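Local coordinates for protein chitooligosaccharide oxidase (Gibberella zeae, PDB 6Y0R) that oxidises the C1 hydroxyl of chitooligosaccharides to lactones with a covalently bound FAD, passing the electrons to oxygen and releasing hydrogen peroxide, at residues Ala75-Gly80 and Thr186-Thr191; Ile233-Ile238 and Thr306-Asp311; Trp372-Asp377 and Phe405-Ser410. One frame throughout, in Å; residues are numbered along the deposited sequence.

Interaction 1: Ala75-Gly80 and Thr186-Thr191; sequences AAVECG and TVVLPT
In the PCMH-type FAD-binding domain, V77 and E78 of helix 70-83 meet V188 and the turn that follows strand 182-188. This turn, L189 to T191, leads toward strand 194-197, the antiparallel hairpin partner. V77 carries most of the contact. Its CG1 is anti to the backbone N (chi1 171°) and faces two carbonyls of the turn. V77 CG1 is 3.3 Å from L189 O and 3.4 Å from P190 O, so one methyl sits against both oxygens. The other branch turns to the strand. V77 CG2 touches V188 CG1 at 3.7 Å, and the two valine side chains slide past each other in opposite directions. V188 CG1 also lies 4.0 Å from V77 CB. This is the apolar side of the contact.

E78 marks the more exposed side. Its CG packs against the backbone of the turn and makes the nearest approach of this side chain, 3.4 Å from T191 O. The chain is extended beyond CG. The T191 side chain leaves its backbone away from the helix, and T191 OG1 is hydrogen-bonded to K193 N within the turn.

C79, on the same helix, forms a disulfide with C30 and ties helix 70-83 to helix 26-33. V77 also touches V218, and V188 pairs through its backbone with the same residue of strand 218-228. P190 rests on D477 and F482, near the C-terminal end of the chain. The side chain of V188 is about 8 Å from the bound FAD. In this arrangement a helix of the PCMH-type FAD-binding fold packs on the turn between two antiparallel strands.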
loop_
_atom_site.group_PDB
_atom_site.type_symbol
_atom_site.label_atom_id
_atom_site.label_comp_id
_atom_site.label_asym_id
_atom_site.label_seq_id
_atom_site.Cartn_x
_atom_site.Cartn_y
_atom_site.Cartn_z
ATOM N N ALA A 75 -18.825 19.430 -5.023
ATOM C CA ALA A 75 -19.888 19.942 -4.120
ATOM C C ALA A 75 -19.668 19.413 -2.700
ATOM O O ALA A 75 -19.831 20.164 -1.716
ATOM C CB ALA A 75 -21.262 19.577 -4.638
ATOM N N ALA A 76 -19.280 18.149 -2.568
ATOM C CA ALA A 76 -19.103 17.546 -1.240
ATOM C C ALA A 76 -17.932 18.240 -0.533
ATOM O O ALA A 76 -18.086 18.565 0.661
ATOM C CB ALA A 76 -18.899 16.054 -1.332
ATOM N N VAL A 77 -16.828 18.439 -1.228
ATOM C CA VAL A 77 -15.645 19.127 -0.648
ATOM C C VAL A 77 -16.074 20.550 -0.262
ATOM O O VAL A 77 -15.771 20.968 0.856
ATOM C CB VAL A 77 -14.445 19.107 -1.593
ATOM C CG1 VAL A 77 -13.314 19.993 -1.108
ATOM C CG2 VAL A 77 -13.953 17.671 -1.793
ATOM N N GLU A 78 -16.819 21.236 -1.125
ATOM C CA GLU A 78 -17.210 22.649 -0.830
ATOM C C GLU A 78 -18.016 22.674 0.461
ATOM O O GLU A 78 -17.795 23.593 1.307
ATOM C CB GLU A 78 -17.987 23.278 -1.991
ATOM C CG GLU A 78 -17.076 23.725 -3.108
ATOM C CD GLU A 78 -17.683 23.846 -4.498
ATOM O OE1 GLU A 78 -18.915 23.651 -4.660
ATOM O OE2 GLU A 78 -16.905 24.080 -5.415
ATOM N N CYS A 79 -18.914 21.712 0.630
ATOM C CA CYS A 79 -19.761 21.562 1.839
ATOM C C CYS A 79 -18.902 21.351 3.087
ATOM O O CYS A 79 -19.178 21.985 4.120
ATOM C CB CYS A 79 -20.764 20.430 1.709
ATOM S SG CYS A 79 -22.206 20.894 0.718
ATOM N N GLY A 80 -17.941 20.435 3.039
ATOM C CA GLY A 80 -17.003 20.253 4.160
ATOM C C GLY A 80 -16.219 21.518 4.488
ATOM O O GLY A 80 -16.148 21.883 5.682
ATOM N N THR A 186 -6.120 14.069 -11.724
ATOM C CA THR A 186 -7.134 15.106 -11.523
ATOM C C THR A 186 -7.475 15.128 -10.043
ATOM O O THR A 186 -7.829 14.065 -9.471
ATOM C CB THR A 186 -8.305 14.878 -12.479
ATOM O OG1 THR A 186 -7.744 14.816 -13.792
ATOM C CG2 THR A 186 -9.325 15.984 -12.372
ATOM N N VAL A 187 -7.445 16.323 -9.438
ATOM C CA VAL A 187 -7.633 16.475 -7.974
ATOM C C VAL A 187 -8.695 17.532 -7.732
ATOM O O VAL A 187 -8.605 18.615 -8.376
ATOM C CB VAL A 187 -6.310 16.860 -7.287
ATOM C CG1 VAL A 187 -6.512 16.892 -5.780
ATOM C CG2 VAL A 187 -5.166 15.953 -7.687
ATOM N N VAL A 188 -9.628 17.214 -6.858
ATOM C CA VAL A 188 -10.577 18.188 -6.277
ATOM C C VAL A 188 -9.850 18.813 -5.087
ATOM O O VAL A 188 -9.696 18.133 -4.049
ATOM C CB VAL A 188 -11.927 17.579 -5.893
ATOM C CG1 VAL A 188 -12.811 18.613 -5.187
ATOM C CG2 VAL A 188 -12.629 16.988 -7.132
ATOM N N LEU A 189 -9.403 20.052 -5.251
ATOM C CA LEU A 189 -8.700 20.755 -4.149
ATOM C C LEU A 189 -9.659 21.036 -3.017
ATOM O O LEU A 189 -10.885 20.949 -3.115
ATOM C CB LEU A 189 -8.020 22.029 -4.646
ATOM C CG LEU A 189 -6.931 21.852 -5.698
ATOM C CD1 LEU A 189 -6.333 23.199 -6.036
ATOM C CD2 LEU A 189 -5.816 20.908 -5.237
ATOM N N PRO A 190 -9.135 21.366 -1.827
ATOM C CA PRO A 190 -10.015 21.645 -0.695
ATOM C C PRO A 190 -11.006 22.828 -0.824
ATOM O O PRO A 190 -11.932 22.881 -0.026
ATOM C CB PRO A 190 -9.004 21.891 0.443
ATOM C CG PRO A 190 -7.815 21.073 0.015
ATOM C CD PRO A 190 -7.712 21.301 -1.482
ATOM N N THR A 191 -10.829 23.664 -1.849
ATOM C CA THR A 191 -11.740 24.747 -2.288
ATOM C C THR A 191 -12.891 24.190 -3.128
ATOM O O THR A 191 -13.876 24.940 -3.359
ATOM C CB THR A 191 -10.994 25.740 -3.176
ATOM O OG1 THR A 191 -10.409 25.097 -4.308
ATOM C CG2 THR A 191 -9.916 26.497 -2.436
#

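Interaction 2: Ile233-Ile238 and Thr306-Asp311; sequences ITYFDI and TATTVD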
loop_
_atom_site.group_PDB
_atom_site.type_symbol
_atom_site.label_atom_id
_atom_site.label_comp_id
_atom_site.label_asym_id
_atom_site.label_seq_id
_atom_site.Cartn_x
_atom_site.Cartn_y
_atom_site.Cartn_z
ATOM N N ILE A 233 4.793 -15.440 -17.191
ATOM C CA ILE A 233 5.286 -14.903 -15.903
ATOM C C ILE A 233 5.195 -16.078 -14.954
ATOM O O ILE A 233 4.181 -16.764 -14.938
ATOM C CB ILE A 233 4.544 -13.630 -15.438
ATOM C CG1 ILE A 233 5.088 -13.210 -14.071
ATOM C CG2 ILE A 233 3.032 -13.777 -15.393
ATOM C CD1 ILE A 233 4.899 -11.754 -13.767
ATOM N N THR A 234 6.270 -16.345 -14.248
ATOM C CA THR A 234 6.411 -17.550 -13.431
ATOM C C THR A 234 6.336 -17.175 -11.952
ATOM O O THR A 234 7.264 -16.536 -11.470
ATOM C CB THR A 234 7.712 -18.268 -13.789
ATOM O OG1 THR A 234 7.703 -18.544 -15.193
ATOM C CG2 THR A 234 7.896 -19.544 -13.006
ATOM N N TYR A 235 5.370 -17.724 -11.237
ATOM C CA TYR A 235 5.343 -17.605 -9.761
ATOM C C TYR A 235 6.135 -18.769 -9.222
ATOM O O TYR A 235 6.238 -19.832 -9.872
ATOM C CB TYR A 235 3.939 -17.501 -9.195
ATOM C CG TYR A 235 3.030 -18.664 -9.429
ATOM C CD1 TYR A 235 3.079 -19.767 -8.603
ATOM C CD2 TYR A 235 2.016 -18.565 -10.371
ATOM C CE1 TYR A 235 2.159 -20.799 -8.748
ATOM C CE2 TYR A 235 1.101 -19.594 -10.529
ATOM C CZ TYR A 235 1.198 -20.725 -9.738
ATOM O OH TYR A 235 0.302 -21.770 -9.864
ATOM N N PHE A 236 6.741 -18.569 -8.061
ATOM C CA PHE A 236 7.601 -19.614 -7.493
ATOM C C PHE A 236 7.592 -19.521 -5.975
ATOM O O PHE A 236 7.240 -18.511 -5.393
ATOM C CB PHE A 236 9.023 -19.534 -8.031
ATOM C CG PHE A 236 9.786 -18.271 -7.720
ATOM C CD1 PHE A 236 9.725 -17.168 -8.558
ATOM C CD2 PHE A 236 10.557 -18.188 -6.562
ATOM C CE1 PHE A 236 10.424 -16.011 -8.254
ATOM C CE2 PHE A 236 11.258 -17.027 -6.265
ATOM C CZ PHE A 236 11.183 -15.939 -7.115
ATOM N N ASP A 237 7.962 -20.647 -5.375
ATOM C CA ASP A 237 8.048 -20.814 -3.915
ATOM C C ASP A 237 9.241 -21.699 -3.600
ATOM O O ASP A 237 9.544 -22.625 -4.385
ATOM C CB ASP A 237 6.740 -21.384 -3.371
ATOM C CG ASP A 237 5.565 -20.433 -3.549
ATOM O OD1 ASP A 237 5.420 -19.484 -2.706
ATOM O OD2 ASP A 237 4.869 -20.559 -4.594
ATOM N N ILE A 238 9.870 -21.413 -2.475
ATOM C CA ILE A 238 10.964 -22.248 -1.920
ATOM C C ILE A 238 10.631 -22.520 -0.464
ATOM O O ILE A 238 10.657 -21.586 0.354
ATOM C CB ILE A 238 12.351 -21.611 -2.059
ATOM C CG1 ILE A 238 12.602 -21.042 -3.452
ATOM C CG2 ILE A 238 13.389 -22.651 -1.714
ATOM C CD1 ILE A 238 13.914 -20.349 -3.609
ATOM N N THR A 306 9.542 -24.777 -6.338
ATOM C CA THR A 306 8.284 -25.065 -7.067
ATOM C C THR A 306 7.959 -23.829 -7.899
ATOM O O THR A 306 8.195 -22.714 -7.444
ATOM C CB THR A 306 7.138 -25.469 -6.146
ATOM O OG1 THR A 306 6.811 -24.377 -5.292
ATOM C CG2 THR A 306 7.457 -26.703 -5.319
ATOM N N ALA A 307 7.452 -24.000 -9.107
ATOM C CA ALA A 307 7.255 -22.865 -10.032
ATOM C C ALA A 307 6.248 -23.226 -11.111
ATOM O O ALA A 307 6.193 -24.416 -11.588
ATOM C CB ALA A 307 8.559 -22.444 -10.643
ATOM N N THR A 308 5.488 -22.234 -11.504
ATOM C CA THR A 308 4.464 -22.398 -12.549
ATOM C C THR A 308 4.465 -21.161 -13.427
ATOM O O THR A 308 4.365 -20.053 -12.890
ATOM C CB THR A 308 3.080 -22.642 -11.957
ATOM O OG1 THR A 308 3.102 -23.778 -11.090
ATOM C CG2 THR A 308 2.065 -22.848 -13.056
ATOM N N THR A 309 4.524 -21.364 -14.740
ATOM C CA THR A 309 4.393 -20.247 -15.685
ATOM C C THR A 309 2.918 -20.070 -16.041
ATOM O O THR A 309 2.273 -21.058 -16.537
ATOM C CB THR A 309 5.260 -20.459 -16.921
ATOM O OG1 THR A 309 6.598 -20.690 -16.497
ATOM C CG2 THR A 309 5.241 -19.274 -17.859
ATOM N N VAL A 310 2.455 -18.852 -15.946
ATOM C CA VAL A 310 1.077 -18.421 -16.285
ATOM C C VAL A 310 1.182 -17.121 -17.081
ATOM O O VAL A 310 2.297 -16.692 -17.409
ATOM C CB VAL A 310 0.248 -18.271 -15.001
ATOM C CG1 VAL A 310 0.025 -19.608 -14.328
ATOM C CG2 VAL A 310 0.885 -17.309 -14.020
ATOM N N ASP A 311 0.056 -16.531 -17.441
ATOM C CA ASP A 311 0.013 -15.172 -18.010
ATOM C C ASP A 311 -0.333 -14.214 -16.882
ATOM O O ASP A 311 -0.590 -14.639 -15.737
ATOM C CB ASP A 311 -0.911 -15.101 -19.236
ATOM C CG ASP A 311 -2.369 -15.347 -18.935
ATOM O OD1 ASP A 311 -2.838 -14.990 -17.815
ATOM O OD2 ASP A 311 -3.038 -15.888 -19.844
HETATM O O HOH W 1 5.164 -22.481 -6.498
#
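Y235 and T308 form a hydrogen-bonded antiparallel pair, and their side chains lie side by side on the tightly packed face of the strands. Y235 N donates to T308 O and T308 N to Y235 O, both at 3.0 Å. The tyrosine CG sits between the backbone N and the carbonyl carbon (chi1 62°). T308 CB lies over one face of the Y235 ring, 3.9 Å from the centroid and 28° off the normal, a CH-pi contact. V310 CG1 reaches Y235 CE2 at 3.9 Å, with the two side chains crossing at about a right angle. L315 and F319 of helix 312-320 pack on Y235, and H318 stacks on its ring. D311 caps the start of that helix through G314 N.

The other face holds T234, F236, A307 and T309. T234 OG1 and T309 OG1 are a close hydroxyl pair at 2.7 Å, whose proton is not settled. T234 OG1 is hydrogen-bonded to G284 O. F236 CB meets A307 CB at 3.9 Å, while the phenylalanine ring turns to L289 and L293 of helix 286-300.

At D237 and T306 the backbones still make two bonds, but the side chains are looser and meet through a water. It lies 2.7 Å from D237 OD2 and 2.8 Å from T306 OG1. T306 is exposed. This is regular antiparallel pairing at the edge of a seven-stranded sheet, with 305-310 as its outermost strand.

Interaction 3: Trp372-Asp377 and Phe405-Ser410; sequences WWLQMD and FQFYDS
In the seven-stranded antiparallel sheet beside the flavin, strands 371-378 and 403-411 pair, with W373 and Y408 as one hydrogen-bonded pair whose aromatic side chains lie side by side. Y408 CB sits over the centre of the W373 six-membered ring, 3.5 Å from its centroid, a CH-pi contact. The ring planes are 16° apart and displaced, with little of one ring above the other. W373 CZ2 is 3.3 Å from Y408 CG. Y408 OH is hydrogen-bonded to D337 OD2, and F339 stacks on the Y408 ring. Next along this face, Q375 and Q406 lie side by side. The side chain of Q406 comes within about 6 Å of the FAD and touches Y447.

On the other face M376 packs on F405. M376 CG is anti to the backbone N (chi1 -176°) and lies over the ring face, toward its rim, 3.9 Å from the centroid. M376 SD is 3.4 Å from F405 CZ, an oblique Met-aromatic contact. L374 CB meets F407 CD1 at 3.8 Å.

This largely apolar face is packed against helices 351-367 and 420-433. The other turns toward the flavin, consistent with the sheet bordering the substrate cleft in oxidases of the berberine bridge enzyme family.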
loop_
_atom_site.group_PDB
_atom_site.type_symbol
_atom_site.label_atom_id
_atom_site.label_comp_id
_atom_site.label_asym_id
_atom_site.label_seq_id
_atom_site.Cartn_x
_atom_site.Cartn_y
_atom_site.Cartn_z
ATOM N N TRP A 372 1.006 -14.457 14.525
ATOM C CA TRP A 372 1.785 -13.364 13.897
ATOM C C TRP A 372 2.427 -13.877 12.606
ATOM O O TRP A 372 2.611 -15.073 12.440
ATOM C CB TRP A 372 2.813 -12.801 14.868
ATOM C CG TRP A 372 3.866 -13.780 15.258
ATOM C CD1 TRP A 372 3.860 -14.598 16.350
ATOM C CD2 TRP A 372 5.095 -14.055 14.563
ATOM N NE1 TRP A 372 4.974 -15.401 16.348
ATOM C CE2 TRP A 372 5.754 -15.078 15.267
ATOM C CE3 TRP A 372 5.673 -13.585 13.383
ATOM C CZ2 TRP A 372 6.981 -15.603 14.859
ATOM C CZ3 TRP A 372 6.888 -14.098 12.987
ATOM C CH2 TRP A 372 7.521 -15.110 13.692
ATOM N N TRP A 373 2.742 -12.977 11.679
ATOM C CA TRP A 373 3.590 -13.367 10.519
ATOM C C TRP A 373 4.305 -12.116 10.038
ATOM O O TRP A 373 3.924 -10.992 10.422
ATOM C CB TRP A 373 2.824 -14.004 9.362
ATOM C CG TRP A 373 1.657 -13.233 8.846
ATOM C CD1 TRP A 373 0.362 -13.392 9.222
ATOM C CD2 TRP A 373 1.655 -12.210 7.829
ATOM N NE1 TRP A 373 -0.446 -12.542 8.520
ATOM C CE2 TRP A 373 0.323 -11.790 7.669
ATOM C CE3 TRP A 373 2.649 -11.538 7.126
ATOM C CZ2 TRP A 373 -0.060 -10.801 6.764
ATOM C CZ3 TRP A 373 2.285 -10.524 6.253
ATOM C CH2 TRP A 373 0.944 -10.149 6.094
ATOM N N LEU A 374 5.322 -12.288 9.204
ATOM C CA LEU A 374 5.996 -11.113 8.619
ATOM C C LEU A 374 6.474 -11.495 7.232
ATOM O O LEU A 374 6.541 -12.684 6.916
ATOM C CB LEU A 374 7.120 -10.606 9.507
ATOM C CG LEU A 374 8.283 -11.567 9.704
ATOM C CD1 LEU A 374 9.352 -11.343 8.643
ATOM C CD2 LEU A 374 8.864 -11.391 11.100
ATOM N N GLN A 375 6.686 -10.470 6.421
ATOM C CA GLN A 375 7.297 -10.633 5.096
ATOM C C GLN A 375 8.522 -9.738 5.063
ATOM O O GLN A 375 8.525 -8.632 5.647
ATOM C CB GLN A 375 6.354 -10.283 3.942
ATOM C CG GLN A 375 5.073 -11.071 3.875
ATOM C CD GLN A 375 4.078 -10.297 3.036
ATOM O OE1 GLN A 375 4.002 -9.061 3.084
ATOM N NE2 GLN A 375 3.329 -11.021 2.232
ATOM N N MET A 376 9.568 -10.235 4.443
ATOM C CA MET A 376 10.752 -9.427 4.109
ATOM C C MET A 376 10.901 -9.362 2.585
ATOM O O MET A 376 11.224 -10.381 1.976
ATOM C CB MET A 376 12.021 -10.014 4.718
ATOM C CG MET A 376 13.191 -9.136 4.466
ATOM S SD MET A 376 14.655 -9.720 5.272
ATOM C CE MET A 376 15.071 -11.082 4.217
ATOM N N ASP A 377 10.589 -8.212 2.004
ATOM C CA ASP A 377 10.539 -8.022 0.541
ATOM C C ASP A 377 11.865 -7.404 0.102
ATOM O O ASP A 377 12.291 -6.444 0.728
ATOM C CB ASP A 377 9.381 -7.114 0.145
ATOM C CG ASP A 377 8.004 -7.456 0.712
ATOM O OD1 ASP A 377 7.773 -8.614 1.027
ATOM O OD2 ASP A 377 7.179 -6.503 0.880
ATOM N N PHE A 405 9.889 -4.659 5.216
ATOM C CA PHE A 405 9.287 -5.653 6.095
ATOM C C PHE A 405 7.833 -5.234 6.389
ATOM O O PHE A 405 7.536 -4.008 6.624
ATOM C CB PHE A 405 9.989 -5.704 7.454
ATOM C CG PHE A 405 11.400 -6.232 7.455
ATOM C CD1 PHE A 405 12.460 -5.411 7.115
ATOM C CD2 PHE A 405 11.656 -7.551 7.767
ATOM C CE1 PHE A 405 13.757 -5.903 7.109
ATOM C CE2 PHE A 405 12.948 -8.031 7.781
ATOM C CZ PHE A 405 13.998 -7.206 7.456
ATOM N N GLN A 406 6.966 -6.245 6.394
ATOM C CA GLN A 406 5.594 -6.105 6.887
ATOM C C GLN A 406 5.415 -7.029 8.100
ATOM O O GLN A 406 5.766 -8.189 7.988
ATOM C CB GLN A 406 4.583 -6.412 5.795
ATOM C CG GLN A 406 3.190 -6.326 6.365
ATOM C CD GLN A 406 2.109 -6.555 5.346
ATOM O OE1 GLN A 406 2.299 -7.125 4.245
ATOM N NE2 GLN A 406 0.938 -6.111 5.715
ATOM N N PHE A 407 4.930 -6.506 9.218
ATOM C CA PHE A 407 4.694 -7.305 10.451
ATOM C C PHE A 407 3.199 -7.289 10.743
ATOM O O PHE A 407 2.613 -6.219 10.687
ATOM C CB PHE A 407 5.448 -6.727 11.650
ATOM C CG PHE A 407 6.902 -6.402 11.413
ATOM C CD1 PHE A 407 7.861 -7.403 11.465
ATOM C CD2 PHE A 407 7.300 -5.122 11.050
ATOM C CE1 PHE A 407 9.204 -7.121 11.267
ATOM C CE2 PHE A 407 8.655 -4.834 10.868
ATOM C CZ PHE A 407 9.588 -5.844 10.936
ATOM N N TYR A 408 2.612 -8.447 11.005
ATOM C CA TYR A 408 1.136 -8.597 11.072
ATOM C C TYR A 408 0.760 -9.522 12.227
ATOM O O TYR A 408 1.444 -10.541 12.429
ATOM C CB TYR A 408 0.640 -9.118 9.736
ATOM C CG TYR A 408 -0.778 -8.839 9.335
ATOM C CD1 TYR A 408 -1.801 -9.673 9.747
ATOM C CD2 TYR A 408 -1.065 -7.844 8.411
ATOM C CE1 TYR A 408 -3.111 -9.508 9.302
ATOM C CE2 TYR A 408 -2.369 -7.648 7.976
ATOM C CZ TYR A 408 -3.388 -8.488 8.400
ATOM O OH TYR A 408 -4.647 -8.275 7.923
ATOM N N ASP A 409 -0.292 -9.145 12.957
ATOM C CA ASP A 409 -0.844 -9.988 14.049
ATOM C C ASP A 409 -2.357 -9.892 13.974
ATOM O O ASP A 409 -2.872 -8.778 14.027
ATOM C CB ASP A 409 -0.291 -9.540 15.376
ATOM C CG ASP A 409 -0.745 -10.418 16.543
ATOM O OD1 ASP A 409 -1.024 -11.609 16.309
ATOM O OD2 ASP A 409 -0.682 -9.914 17.643
ATOM N N SER A 410 -3.028 -11.037 13.898
ATOM C CA SER A 410 -4.474 -11.147 13.621
ATOM C C SER A 410 -5.149 -11.947 14.740
ATOM O O SER A 410 -4.532 -12.879 15.244
ATOM C CB SER A 410 -4.661 -11.856 12.304
ATOM O OG SER A 410 -6.012 -11.899 11.989
#

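In the fold
From the N terminus, the chain first closes interaction 1, bringing 186-191 back to helix 70-83 across 105 intervening residues. This contact lies inside the FAD-binding domain. The chain then enters the large antiparallel sheet. Interaction 2 closes a loop of 67 residues that holds two helices and two further strands of that sheet. Interaction 3 follows with a short loop of 27 residues and no helix. The three are in series, and none nests or crosses. Interactions 2 and 3 join different strands of the same sheet, with centres about 22 Å apart. Interaction 1 lies on the opposite side of the chain's centre from both, with its centre about 45 and 37 Å from theirs.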